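Local coordinates for putative HAD family hydrolase (PDB 3MMZ) that acts as a HAD-family phosphatase, the KdsC-like domain of a longer protein probably also carrying N-acylneuraminate cytidylyltransferase activity, in sialic acid biosynthesis, at the calcium ion site and the interface of chains A and C. Coordinates in Å, arbitrary orientation; residue numbers count along the deposited sequence, not the author numbering. Chains: chain A/B/C, putative HAD family hydrolase.

Contact 1: the calcium ion site. Residues chain A 18-22, 26, 87, 110-111, 113; chain B 42. With CA (calcium ion), chain D.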
# COMPACT_ATOMS: atom_id res chain seq x y z
N ASP A 18 0.87 12.75 -24.38
CA ASP A 18 2.21 12.25 -24.18
C ASP A 18 2.10 10.72 -24.19
O ASP A 18 1.01 10.19 -24.04
CB ASP A 18 2.75 12.73 -22.84
CG ASP A 18 4.15 12.21 -22.55
OD1 ASP A 18 5.03 12.27 -23.43
OD2 ASP A 18 4.37 11.75 -21.41
N PHE A 19 3.22 10.04 -24.39
CA PHE A 19 3.22 8.58 -24.37
C PHE A 19 3.84 8.00 -23.11
O PHE A 19 3.11 7.63 -22.19
CB PHE A 19 3.91 8.04 -25.62
CG PHE A 19 3.77 6.55 -25.77
CD1 PHE A 19 2.52 5.98 -25.97
CD2 PHE A 19 4.88 5.73 -25.70
CE1 PHE A 19 2.37 4.60 -26.11
CE2 PHE A 19 4.75 4.32 -25.84
CZ PHE A 19 3.49 3.77 -26.05
N ASP A 20 5.17 7.92 -23.05
CA ASP A 20 5.82 7.25 -21.89
C ASP A 20 5.46 7.98 -20.59
O ASP A 20 5.61 9.21 -20.51
CB ASP A 20 7.34 7.20 -22.06
CG ASP A 20 7.77 6.42 -23.28
OD1 ASP A 20 7.75 5.18 -23.24
OD2 ASP A 20 8.16 7.06 -24.28
N GLY A 21 4.99 7.24 -19.58
CA GLY A 21 4.66 7.84 -18.29
C GLY A 21 3.24 8.37 -18.22
O GLY A 21 2.75 8.70 -17.13
N THR A 22 2.59 8.45 -19.37
CA THR A 22 1.25 9.00 -19.46
C THR A 22 0.28 7.90 -19.90
O THR A 22 -0.74 7.67 -19.23
CB THR A 22 1.23 10.23 -20.41
OG1 THR A 22 1.97 11.30 -19.80
CG2 THR A 22 -0.19 10.70 -20.68
N ASP A 26 5.98 4.44 -17.43
CA ASP A 26 7.33 5.01 -17.63
C ASP A 26 8.44 3.96 -17.70
O ASP A 26 9.60 4.31 -17.84
CB ASP A 26 7.67 6.07 -16.56
CG ASP A 26 7.94 7.47 -17.14
OD1 ASP A 26 7.92 7.68 -18.37
OD2 ASP A 26 8.18 8.39 -16.33
N LYS A 87 8.59 19.46 -28.70
CA LYS A 87 7.19 19.05 -28.61
C LYS A 87 6.25 20.24 -28.76
O LYS A 87 5.26 20.15 -29.49
CB LYS A 87 6.90 18.38 -27.26
CG LYS A 87 7.29 16.93 -27.17
CD LYS A 87 7.42 16.50 -25.72
CE LYS A 87 6.17 15.86 -25.19
NZ LYS A 87 6.51 15.00 -24.02
N ASN A 110 3.25 14.02 -17.91
CA ASN A 110 3.71 13.49 -16.62
C ASN A 110 5.03 14.06 -16.12
O ASN A 110 5.34 13.88 -14.94
CB ASN A 110 3.85 11.95 -16.68
CG ASN A 110 5.09 11.52 -17.44
OD1 ASN A 110 5.23 11.79 -18.63
ND2 ASN A 110 6.01 10.84 -16.75
N ASP A 111 5.84 14.69 -16.97
CA ASP A 111 7.18 15.11 -16.53
C ASP A 111 7.54 16.49 -17.08
O ASP A 111 6.76 17.12 -17.82
CB ASP A 111 8.26 14.05 -16.86
CG ASP A 111 9.40 14.00 -15.80
OD1 ASP A 111 9.66 14.97 -15.04
OD2 ASP A 111 10.07 12.93 -15.73
N ASN A 113 9.48 17.77 -19.21
CA ASN A 113 9.52 17.99 -20.66
C ASN A 113 8.14 18.26 -21.28
O ASN A 113 8.03 18.57 -22.47
CB ASN A 113 10.25 16.83 -21.38
CG ASN A 113 9.66 15.46 -21.06
OD1 ASN A 113 9.04 15.24 -20.01
ND2 ASN A 113 9.89 14.51 -21.97
N ARG B 42 12.07 5.61 -17.94
CA ARG B 42 12.20 6.78 -18.83
C ARG B 42 12.46 8.06 -18.05
O ARG B 42 13.10 8.99 -18.56
CB ARG B 42 10.95 6.93 -19.70
CG ARG B 42 10.82 5.89 -20.81
CD ARG B 42 11.32 6.44 -22.14
NE ARG B 42 10.99 5.58 -23.27
CZ ARG B 42 11.87 4.84 -23.95
NH1 ARG B 42 13.15 4.82 -23.60
NH2 ARG B 42 11.45 4.11 -24.98
CA CA D . 6.47 11.33 -20.55
O HOH W 1 8.01 10.18 -19.24
O HOH W 2 6.81 13.60 -21.02
O HOH W 3 7.66 11.04 -22.72

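Contact 2: the interface of chains A and C. Residues chain A 40-42, 75; chain C 20, 26-28, 36, 64, 66.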
# COMPACT_ATOMS: atom_id res chain seq x y z
N VAL A 40 1.02 -0.96 -22.37
CA VAL A 40 -0.10 -0.03 -22.47
C VAL A 40 -1.35 -0.65 -21.86
O VAL A 40 -1.38 -1.86 -21.56
CB VAL A 40 -0.38 0.40 -23.93
CG1 VAL A 40 0.78 1.27 -24.44
CG2 VAL A 40 -0.58 -0.82 -24.85
N HIS A 41 -2.40 0.16 -21.71
CA HIS A 41 -3.55 -0.27 -20.93
C HIS A 41 -4.79 -0.35 -21.80
O HIS A 41 -5.09 0.59 -22.55
CB HIS A 41 -3.74 0.68 -19.74
CG HIS A 41 -4.70 0.18 -18.71
ND1 HIS A 41 -6.06 0.34 -18.81
CD2 HIS A 41 -4.49 -0.48 -17.55
CE1 HIS A 41 -6.65 -0.21 -17.77
NE2 HIS A 41 -5.72 -0.72 -16.99
N ARG A 42 -5.50 -1.48 -21.72
CA ARG A 42 -6.72 -1.69 -22.53
C ARG A 42 -7.82 -0.66 -22.26
O ARG A 42 -8.58 -0.30 -23.17
CB ARG A 42 -7.28 -3.10 -22.34
CG ARG A 42 -6.43 -4.21 -22.95
CD ARG A 42 -7.06 -4.76 -24.22
NE ARG A 42 -6.43 -6.00 -24.66
CZ ARG A 42 -5.60 -6.12 -25.71
NH1 ARG A 42 -5.28 -5.05 -26.47
NH2 ARG A 42 -5.09 -7.32 -26.01
N LYS A 75 -2.72 1.17 -33.84
CA LYS A 75 -3.77 0.40 -33.16
C LYS A 75 -4.92 1.31 -32.72
O LYS A 75 -6.09 0.97 -32.91
CB LYS A 75 -3.16 -0.36 -31.96
CG LYS A 75 -4.14 -1.22 -31.16
CD LYS A 75 -4.67 -2.38 -31.97
CE LYS A 75 -5.11 -3.54 -31.07
NZ LYS A 75 -5.95 -3.07 -29.94
N ASP C 20 -9.01 -10.47 -21.10
CA ASP C 20 -8.27 -9.26 -20.70
C ASP C 20 -8.94 -8.60 -19.49
O ASP C 20 -10.15 -8.38 -19.50
CB ASP C 20 -8.15 -8.26 -21.86
CG ASP C 20 -7.29 -8.80 -23.00
OD1 ASP C 20 -6.05 -8.71 -22.91
OD2 ASP C 20 -7.83 -9.31 -23.99
N ASP C 26 -5.22 -6.24 -17.58
CA ASP C 26 -5.67 -5.32 -18.63
C ASP C 26 -4.53 -4.55 -19.32
O ASP C 26 -4.78 -3.63 -20.08
CB ASP C 26 -6.70 -4.31 -18.08
CG ASP C 26 -8.08 -4.53 -18.63
OD1 ASP C 26 -8.23 -5.26 -19.63
OD2 ASP C 26 -9.05 -3.97 -18.05
N ARG C 27 -3.29 -4.93 -19.04
CA ARG C 27 -2.17 -4.35 -19.75
C ARG C 27 -1.73 -5.25 -20.89
O ARG C 27 -1.98 -6.45 -20.87
CB ARG C 27 -1.02 -4.05 -18.79
CG ARG C 27 -1.35 -2.90 -17.87
CD ARG C 27 -0.40 -2.83 -16.71
NE ARG C 27 -0.70 -1.72 -15.80
CZ ARG C 27 -1.69 -1.68 -14.91
NH1 ARG C 27 -2.56 -2.69 -14.78
NH2 ARG C 27 -1.83 -0.62 -14.13
N VAL C 28 -1.11 -4.64 -21.91
CA VAL C 28 -0.56 -5.38 -23.04
C VAL C 28 0.84 -4.87 -23.28
O VAL C 28 1.05 -3.66 -23.37
CB VAL C 28 -1.40 -5.14 -24.34
CG1 VAL C 28 -0.89 -5.98 -25.48
CG2 VAL C 28 -2.86 -5.45 -24.08
N GLU C 36 1.87 -8.14 -29.74
CA GLU C 36 1.28 -8.03 -28.42
C GLU C 36 1.60 -9.23 -27.53
O GLU C 36 1.66 -10.38 -27.99
CB GLU C 36 -0.23 -7.84 -28.55
CG GLU C 36 -0.63 -6.54 -29.25
CD GLU C 36 -2.13 -6.44 -29.49
OE1 GLU C 36 -2.75 -7.48 -29.82
OE2 GLU C 36 -2.69 -5.33 -29.38
N GLU C 64 -11.71 -9.61 -28.14
CA GLU C 64 -10.46 -9.27 -28.76
C GLU C 64 -10.08 -10.29 -29.81
O GLU C 64 -10.20 -11.49 -29.60
CB GLU C 64 -9.35 -9.18 -27.70
CG GLU C 64 -9.02 -7.76 -27.26
CD GLU C 64 -7.90 -7.15 -28.08
OE1 GLU C 64 -7.14 -7.91 -28.73
OE2 GLU C 64 -7.77 -5.91 -28.07
N ASN C 66 -7.73 -11.11 -29.88
CA ASN C 66 -6.55 -11.38 -29.07
C ASN C 66 -5.64 -12.45 -29.62
O ASN C 66 -6.01 -13.61 -29.66
CB ASN C 66 -6.97 -11.69 -27.62
CG ASN C 66 -5.82 -11.57 -26.63
OD1 ASN C 66 -4.82 -12.28 -26.73
ND2 ASN C 66 -5.96 -10.66 -25.66
O HOH W 4 -8.54 -4.21 -29.77

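Contact 1: the calcium ion site
The HAD phosphatase active site, with its DxDGT motif at A:Asp18 to A:Thr22, holds a calcium ion where the family's cofactor is magnesium. A:Asp18, the family's nucleophile, extends with CG anti to its backbone N (chi1 178°) and turns one carboxylate oxygen, OD2, onto the metal at 2.3 Å. A:Thr22 OG1 hydrogen-bonds the anti lone pair of OD2. The other oxygen, OD1, is met from above the carboxylate plane by the ammonium NZ of A:Lys87 at 3.2 Å, a salt bridge that would help offset the negative charge. A:Asn110 takes the crowded first-torsion position and points its amide OD1 at the calcium. A:Asp20, the general acid/base of the family, binds the ion through its main-chain O at 2.3 Å, leaving its carboxylate directed away from the metal. Three waters join these protein ligands in a distorted six-coordinate shell; water 1 is held by A:Asp26 OD1 at 2.6 Å, and water 2 by A:Asn113 OD1. B:Arg42 of a neighbouring subunit, bent at chi2, crosses A:Asp20 obliquely with guanidinium and carboxylate 87° apart. Its NE makes a weak hydrogen bond and salt bridge to A:Asp20 OD1 at 3.3 Å, while its CB lies 3.4 Å from A:Asp26 OD1. An alanine in place of B:Arg42 would remove this charged partner and would probably leave the A:Asp20 carboxylate less firmly oriented.

Contact 2: the interface of chains A and C
A bend at chi2 (-106°), after a first torsion that sets CG anti to the carbonyl carbon, carries the guanidinium of A:Arg42 into the active-site mouth of chain C, while C:Val28 directs CG2 toward it with CG1 anti to the backbone N. This subunit contact of the KdsC-like HAD tetramer is an antiparallel beta bridge between strand 36-41 of chain A and strand 27-30 of chain C. A:Val40 and C:Val28 pair through both backbone N-H groups, with C:Val28 N to A:Val40 O at 2.8 Å. At the start of helix 42-53, A:Arg42 N donates to C:Asp26 O at 2.8 Å, almost along the carbonyl axis, and so fixes the root of the arginine.

The guanidinium is sandwiched. C:Val28 CG2 sits over the centre of one face, 3.3 Å from A:Arg42 CZ. Across the opposite face the carboxylate of C:Glu64, though poorly ordered, comes tip to tip and stacks, the two planes 21° apart. Its OE2 lies 3.1 Å from A:Arg42 NH1, a salt bridge without a hydrogen bond because the N-H points away. At the edge, A:Arg42 NE forms a salt bridge and weak hydrogen bond to C:Asp20 OD1 at 3.2 Å, the two planes steeply inclined. C:Glu36 OE2 adds a longer salt bridge to NH1, 3.9 Å away, also in the guanidinium plane. A:Lys75 faces the same glutamates, its NZ salt-bridged to C:Glu64 OE2 and also linked to it through water 4. Alongside the strands, A:His41 brings CD2 over the centre of the C:Arg27 guanidinium at 4.0 Å, ring and guanidinium perpendicular.

The centres of the C-alpha atoms of contact 1 and contact 2 lie about 19 Å apart, yet both involve the same intersubunit pairing. In contact 1 chain A supplies the metal site and receives residue 42 from chain B; in contact 2 chain A is the giver, with A:Arg42 reaching C:Asp20 and C:Asp26, the counterparts of A:Asp20 and A:Asp26. Each subunit thus probably helps to line one neighbour's active site while its own is lined by another, a head-to-tail arrangement consistent with the homotetramer. Oligomerisation and the shape of the catalytic pocket are probably coupled through the start of helix 42-53.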